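Local coordinates for lipase (Acinetobacter baumannii, PDB 4OPM), which probably hydrolyses ester bonds of lipids, as a putative lipase of the alpha/beta hydrolase fold, at residues A[144-157]-A[241-255]. Numbering follows the deposited sequence.
Sequences DSGGIFRSANTIYL and WGKQDKIINVEVANE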
loop_
_atom_site.group_PDB
_atom_site.type_symbol
_atom_site.label_atom_id
_atom_site.label_comp_id
_atom_site.label_asym_id
_atom_site.label_seq_id
_atom_site.Cartn_x
_atom_site.Cartn_y
_atom_site.Cartn_z
ATOM N N ASP A 144 -3.108 2.637 -7.939
ATOM C CA ASP A 144 -1.871 2.520 -8.750
ATOM C C ASP A 144 -1.178 1.172 -8.446
ATOM O O ASP A 144 0.006 1.126 -8.095
ATOM C CB ASP A 144 -0.938 3.713 -8.482
ATOM C CG ASP A 144 -1.602 5.041 -8.824
ATOM O OD1 ASP A 144 -2.530 5.441 -8.093
ATOM O OD2 ASP A 144 -1.246 5.635 -9.873
ATOM N N SER A 145 -1.969 0.095 -8.481
ATOM C CA SER A 145 -1.548 -1.243 -8.112
ATOM C C SER A 145 -0.538 -1.848 -9.072
ATOM O O SER A 145 -0.626 -1.657 -10.290
ATOM C CB SER A 145 -2.765 -2.168 -8.062
ATOM O OG SER A 145 -2.402 -3.491 -7.697
ATOM N N GLY A 146 0.329 -2.681 -8.516
ATOM C CA GLY A 146 1.248 -3.479 -9.316
ATOM C C GLY A 146 0.498 -4.658 -9.912
ATOM O O GLY A 146 -0.692 -4.880 -9.635
ATOM N N GLY A 147 1.212 -5.427 -10.713
ATOM C CA GLY A 147 0.699 -6.598 -11.399
ATOM C C GLY A 147 1.560 -6.863 -12.610
ATOM O O GLY A 147 2.615 -6.244 -12.764
ATOM N N ILE A 148 1.121 -7.763 -13.479
ATOM C CA ILE A 148 1.891 -8.092 -14.692
ATOM C C ILE A 148 0.955 -7.825 -15.858
ATOM O O ILE A 148 -0.013 -8.562 -16.065
ATOM C CB ILE A 148 2.505 -9.525 -14.671
ATOM C CG1 ILE A 148 3.156 -9.829 -13.292
ATOM C CG2 ILE A 148 3.519 -9.636 -15.795
ATOM C CD1 ILE A 148 3.739 -11.279 -13.092
ATOM N N PHE A 149 1.226 -6.731 -16.586
ATOM C CA PHE A 149 0.319 -6.181 -17.574
ATOM C C PHE A 149 0.812 -6.196 -19.010
ATOM O O PHE A 149 1.978 -5.911 -19.266
ATOM C CB PHE A 149 0.030 -4.716 -17.178
ATOM C CG PHE A 149 -0.408 -4.519 -15.737
ATOM C CD1 PHE A 149 -1.685 -4.892 -15.324
ATOM C CD2 PHE A 149 0.450 -3.948 -14.801
ATOM C CE1 PHE A 149 -2.091 -4.716 -13.994
ATOM C CE2 PHE A 149 0.043 -3.765 -13.469
ATOM C CZ PHE A 149 -1.225 -4.154 -13.073
ATOM N N ARG A 150 -0.117 -6.429 -19.952
ATOM C CA ARG A 150 0.158 -6.355 -21.388
ATOM C C ARG A 150 0.330 -4.902 -21.812
ATOM O O ARG A 150 1.084 -4.628 -22.743
ATOM C CB ARG A 150 -0.976 -6.993 -22.206
ATOM C CG ARG A 150 -1.066 -8.493 -22.033
ATOM C CD ARG A 150 -2.053 -9.130 -22.992
ATOM N NE ARG A 150 -2.681 -10.300 -22.379
ATOM C CZ ARG A 150 -2.129 -11.512 -22.311
ATOM N NH1 ARG A 150 -0.930 -11.738 -22.836
ATOM N NH2 ARG A 150 -2.774 -12.506 -21.713
ATOM N N SER A 151 -0.365 -3.969 -21.122
ATOM C CA SER A 151 -0.355 -2.540 -21.462
ATOM C C SER A 151 0.793 -1.781 -20.763
ATOM O O SER A 151 0.881 -0.555 -20.896
ATOM C CB SER A 151 -1.710 -1.901 -21.157
ATOM O OG SER A 151 -1.980 -1.872 -19.767
ATOM N N ALA A 152 1.701 -2.532 -20.068
ATOM C CA ALA A 152 2.871 -1.983 -19.379
ATOM C C ALA A 152 3.701 -1.144 -20.342
ATOM O O ALA A 152 4.015 -1.601 -21.453
ATOM C CB ALA A 152 3.717 -3.112 -18.814
ATOM N N ASN A 153 4.020 0.091 -19.944
ATOM C CA ASN A 153 4.775 0.988 -20.816
ATOM C C ASN A 153 5.691 1.919 -20.005
ATOM O O ASN A 153 5.838 3.098 -20.330
ATOM C CB ASN A 153 3.821 1.783 -21.739
ATOM C CG ASN A 153 4.488 2.431 -22.930
ATOM O OD1 ASN A 153 5.528 1.977 -23.430
ATOM N ND2 ASN A 153 3.910 3.533 -23.388
ATOM N N THR A 154 6.278 1.396 -18.917
ATOM C CA THR A 154 7.283 2.128 -18.155
ATOM C C THR A 154 8.520 1.256 -18.092
ATOM O O THR A 154 8.405 0.035 -18.223
ATOM C CB THR A 154 6.826 2.521 -16.744
ATOM O OG1 THR A 154 6.735 1.344 -15.941
ATOM C CG2 THR A 154 5.549 3.350 -16.720
ATOM N N ILE A 155 9.683 1.867 -17.841
ATOM C CA ILE A 155 10.948 1.144 -17.744
ATOM C C ILE A 155 10.927 0.181 -16.524
ATOM O O ILE A 155 11.526 -0.892 -16.594
ATOM C CB ILE A 155 12.146 2.147 -17.716
ATOM C CG1 ILE A 155 13.472 1.484 -18.100
ATOM C CG2 ILE A 155 12.253 2.942 -16.399
ATOM C CD1 ILE A 155 13.654 1.127 -19.612
ATOM N N TYR A 156 10.214 0.544 -15.428
ATOM C CA TYR A 156 10.145 -0.281 -14.213
ATOM C C TYR A 156 9.359 -1.567 -14.435
ATOM O O TYR A 156 9.717 -2.596 -13.861
ATOM C CB TYR A 156 9.546 0.521 -13.042
ATOM C CG TYR A 156 10.220 1.866 -12.885
ATOM C CD1 TYR A 156 11.508 1.963 -12.362
ATOM C CD2 TYR A 156 9.613 3.030 -13.344
ATOM C CE1 TYR A 156 12.162 3.190 -12.273
ATOM C CE2 TYR A 156 10.254 4.266 -13.252
ATOM C CZ TYR A 156 11.529 4.340 -12.710
ATOM O OH TYR A 156 12.202 5.534 -12.622
ATOM N N LEU A 157 8.292 -1.513 -15.248
ATOM C CA LEU A 157 7.473 -2.696 -15.533
ATOM C C LEU A 157 8.144 -3.578 -16.596
ATOM O O LEU A 157 8.089 -4.808 -16.496
ATOM C CB LEU A 157 6.047 -2.300 -15.993
ATOM C CG LEU A 157 5.128 -1.604 -14.969
ATOM C CD1 LEU A 157 3.866 -1.082 -15.654
ATOM C CD2 LEU A 157 4.743 -2.555 -13.819
ATOM N N TRP A 241 -6.222 5.806 -10.068
ATOM C CA TRP A 241 -4.885 6.064 -10.575
ATOM C C TRP A 241 -4.562 7.536 -10.611
ATOM O O TRP A 241 -5.455 8.372 -10.752
ATOM C CB TRP A 241 -4.787 5.550 -12.031
ATOM C CG TRP A 241 -3.610 4.660 -12.288
ATOM C CD1 TRP A 241 -2.385 5.023 -12.783
ATOM C CD2 TRP A 241 -3.528 3.270 -11.986
ATOM N NE1 TRP A 241 -1.555 3.923 -12.838
ATOM C CE2 TRP A 241 -2.232 2.834 -12.350
ATOM C CE3 TRP A 241 -4.425 2.340 -11.425
ATOM C CZ2 TRP A 241 -1.826 1.500 -12.208
ATOM C CZ3 TRP A 241 -4.024 1.014 -11.298
ATOM C CH2 TRP A 241 -2.727 0.617 -11.644
ATOM N N GLY A 242 -3.271 7.829 -10.610
ATOM C CA GLY A 242 -2.789 9.169 -10.879
ATOM C C GLY A 242 -2.470 9.197 -12.360
ATOM O O GLY A 242 -1.738 8.331 -12.852
ATOM N N LYS A 243 -3.054 10.159 -13.106
ATOM C CA LYS A 243 -2.852 10.255 -14.558
ATOM C C LYS A 243 -1.355 10.347 -14.914
ATOM O O LYS A 243 -0.929 9.773 -15.912
ATOM C CB LYS A 243 -3.607 11.484 -15.095
ATOM C CG LYS A 243 -3.430 11.727 -16.600
ATOM C CD LYS A 243 -4.684 11.436 -17.385
ATOM C CE LYS A 243 -4.575 11.926 -18.807
ATOM N NZ LYS A 243 -5.890 12.384 -19.327
ATOM N N GLN A 244 -0.561 11.040 -14.062
ATOM C CA GLN A 244 0.864 11.290 -14.297
ATOM C C GLN A 244 1.790 10.208 -13.724
ATOM O O GLN A 244 3.010 10.403 -13.725
ATOM C CB GLN A 244 1.264 12.670 -13.725
ATOM C CG GLN A 244 0.467 13.831 -14.327
ATOM C CD GLN A 244 0.624 13.937 -15.826
ATOM O OE1 GLN A 244 1.734 13.860 -16.378
ATOM N NE2 GLN A 244 -0.496 14.089 -16.522
ATOM N N ASP A 245 1.229 9.069 -13.258
ATOM C CA ASP A 245 2.017 7.965 -12.687
ATOM C C ASP A 245 3.171 7.552 -13.627
ATOM O O ASP A 245 2.927 7.097 -14.744
ATOM C CB ASP A 245 1.118 6.753 -12.396
ATOM C CG ASP A 245 1.750 5.685 -11.515
ATOM O OD1 ASP A 245 3.000 5.544 -11.537
ATOM O OD2 ASP A 245 1.000 4.949 -10.847
ATOM N N LYS A 246 4.421 7.721 -13.156
ATOM C CA LYS A 246 5.650 7.384 -13.906
ATOM C C LYS A 246 6.114 5.952 -13.668
ATOM O O LYS A 246 6.955 5.442 -14.418
ATOM C CB LYS A 246 6.793 8.320 -13.461
ATOM C CG LYS A 246 6.645 9.760 -13.947
ATOM C CD LYS A 246 7.731 10.619 -13.319
ATOM C CE LYS A 246 7.668 12.033 -13.828
ATOM N NZ LYS A 246 8.582 12.922 -13.059
ATOM N N ILE A 247 5.629 5.330 -12.586
ATOM C CA ILE A 247 6.050 3.994 -12.165
ATOM C C ILE A 247 5.226 2.933 -12.889
ATOM O O ILE A 247 5.792 1.995 -13.445
ATOM C CB ILE A 247 5.975 3.846 -10.608
ATOM C CG1 ILE A 247 6.678 5.033 -9.867
ATOM C CG2 ILE A 247 6.520 2.482 -10.139
ATOM C CD1 ILE A 247 8.149 5.314 -10.258
ATOM N N ILE A 248 3.893 3.057 -12.824
ATOM C CA ILE A 248 2.926 2.156 -13.454
ATOM C C ILE A 248 2.011 3.053 -14.280
ATOM O O ILE A 248 1.213 3.806 -13.708
ATOM C CB ILE A 248 2.174 1.272 -12.415
ATOM C CG1 ILE A 248 3.164 0.616 -11.392
ATOM C CG2 ILE A 248 1.338 0.205 -13.133
ATOM C CD1 ILE A 248 2.526 -0.104 -10.219
ATOM N N ASN A 249 2.158 3.009 -15.620
ATOM C CA ASN A 249 1.425 3.889 -16.537
ATOM C C ASN A 249 -0.088 3.693 -16.427
ATOM O O ASN A 249 -0.570 2.564 -16.299
ATOM C CB ASN A 249 1.894 3.723 -17.985
ATOM C CG ASN A 249 1.873 2.301 -18.473
ATOM O OD1 ASN A 249 2.586 1.430 -17.951
ATOM N ND2 ASN A 249 1.077 2.047 -19.497
ATOM N N VAL A 250 -0.823 4.814 -16.536
ATOM C CA VAL A 250 -2.270 4.925 -16.367
ATOM C C VAL A 250 -3.079 3.919 -17.246
ATOM O O VAL A 250 -4.148 3.495 -16.811
ATOM C CB VAL A 250 -2.736 6.400 -16.566
ATOM C CG1 VAL A 250 -2.564 6.871 -18.014
ATOM C CG2 VAL A 250 -4.171 6.609 -16.076
ATOM N N GLU A 251 -2.569 3.509 -18.429
ATOM C CA GLU A 251 -3.277 2.558 -19.320
ATOM C C GLU A 251 -3.596 1.234 -18.624
ATOM O O GLU A 251 -4.585 0.573 -18.943
ATOM C CB GLU A 251 -2.448 2.270 -20.591
ATOM C CG GLU A 251 -2.401 3.451 -21.554
ATOM C CD GLU A 251 -1.478 4.601 -21.191
ATOM O OE1 GLU A 251 -0.579 4.424 -20.334
ATOM O OE2 GLU A 251 -1.675 5.697 -21.761
ATOM N N VAL A 252 -2.761 0.879 -17.654
ATOM C CA VAL A 252 -2.872 -0.323 -16.837
ATOM C C VAL A 252 -4.210 -0.312 -16.041
ATOM O O VAL A 252 -4.772 -1.384 -15.833
ATOM C CB VAL A 252 -1.611 -0.382 -15.940
ATOM C CG1 VAL A 252 -1.848 -1.120 -14.642
ATOM C CG2 VAL A 252 -0.418 -0.935 -16.718
ATOM N N ALA A 253 -4.721 0.878 -15.632
ATOM C CA ALA A 253 -6.015 0.993 -14.915
ATOM C C ALA A 253 -7.160 0.351 -15.742
ATOM O O ALA A 253 -8.000 -0.372 -15.187
ATOM C CB ALA A 253 -6.337 2.454 -14.614
ATOM N N ASN A 254 -7.165 0.588 -17.067
ATOM C CA ASN A 254 -8.184 0.014 -17.960
ATOM C C ASN A 254 -7.976 -1.483 -18.122
ATOM O O ASN A 254 -8.950 -2.215 -18.214
ATOM C CB ASN A 254 -8.215 0.704 -19.328
ATOM C CG ASN A 254 -8.876 2.058 -19.296
ATOM O OD1 ASN A 254 -8.468 2.983 -20.006
ATOM N ND2 ASN A 254 -9.894 2.224 -18.449
ATOM N N GLU A 255 -6.717 -1.944 -18.121
ATOM C CA GLU A 255 -6.441 -3.373 -18.207
ATOM C C GLU A 255 -6.987 -4.091 -16.941
ATOM O O GLU A 255 -7.684 -5.103 -17.069
ATOM C CB GLU A 255 -4.947 -3.622 -18.389
ATOM C CG GLU A 255 -4.644 -5.073 -18.706
ATOM C CD GLU A 255 -3.199 -5.395 -19.015
ATOM O OE1 GLU A 255 -2.416 -4.462 -19.296
ATOM O OE2 GLU A 255 -2.858 -6.598 -19.017
HETATM O O HOH W 1 -2.332 -9.079 -17.551
#
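Asp144 and Trp241, their CA atoms 5.0 Å apart, begin a contact in which 151-156 then passes 252-247 in the reverse sense, Ser151 facing Val252 and Tyr156 facing Ile247. Asp144 CA sits over the six-membered ring of Trp241, 3.4 Å from its centroid and 3° off the normal, a CH-pi contact. The Asp144 carboxylate takes a nearly straight bond (176°) from Gly242 N on the syn lone pair of OD2. Asp144 OD2 also lies 2.5 Å from Asp245 OD2. Glu255, extended beyond CG, grips a corner of the other segment: OE2 accepts from Arg150 N at 2.9 Å, OE1 from both N and OG of Ser151. Beside it, Val252 CG1 lies over the centre of the Phe149 ring. With chi1 at 53°, Asn249 turns its amide to the other segment, ND2 donating in its own plane to Ser151 O (3.0 Å) and OD1 accepting from Asn153 N (2.8 Å). Asp245 OD2 is hydrogen-bonded to His274 ND1, consistent with a Ser120-His274-Asp245 triad. The contact thus joins the loops following the adjacent parallel strands 137-143 and 237-242, with Phe226 of helix 223-231 edge-to-face with Phe149 and strand 267-269 bordering Trp241.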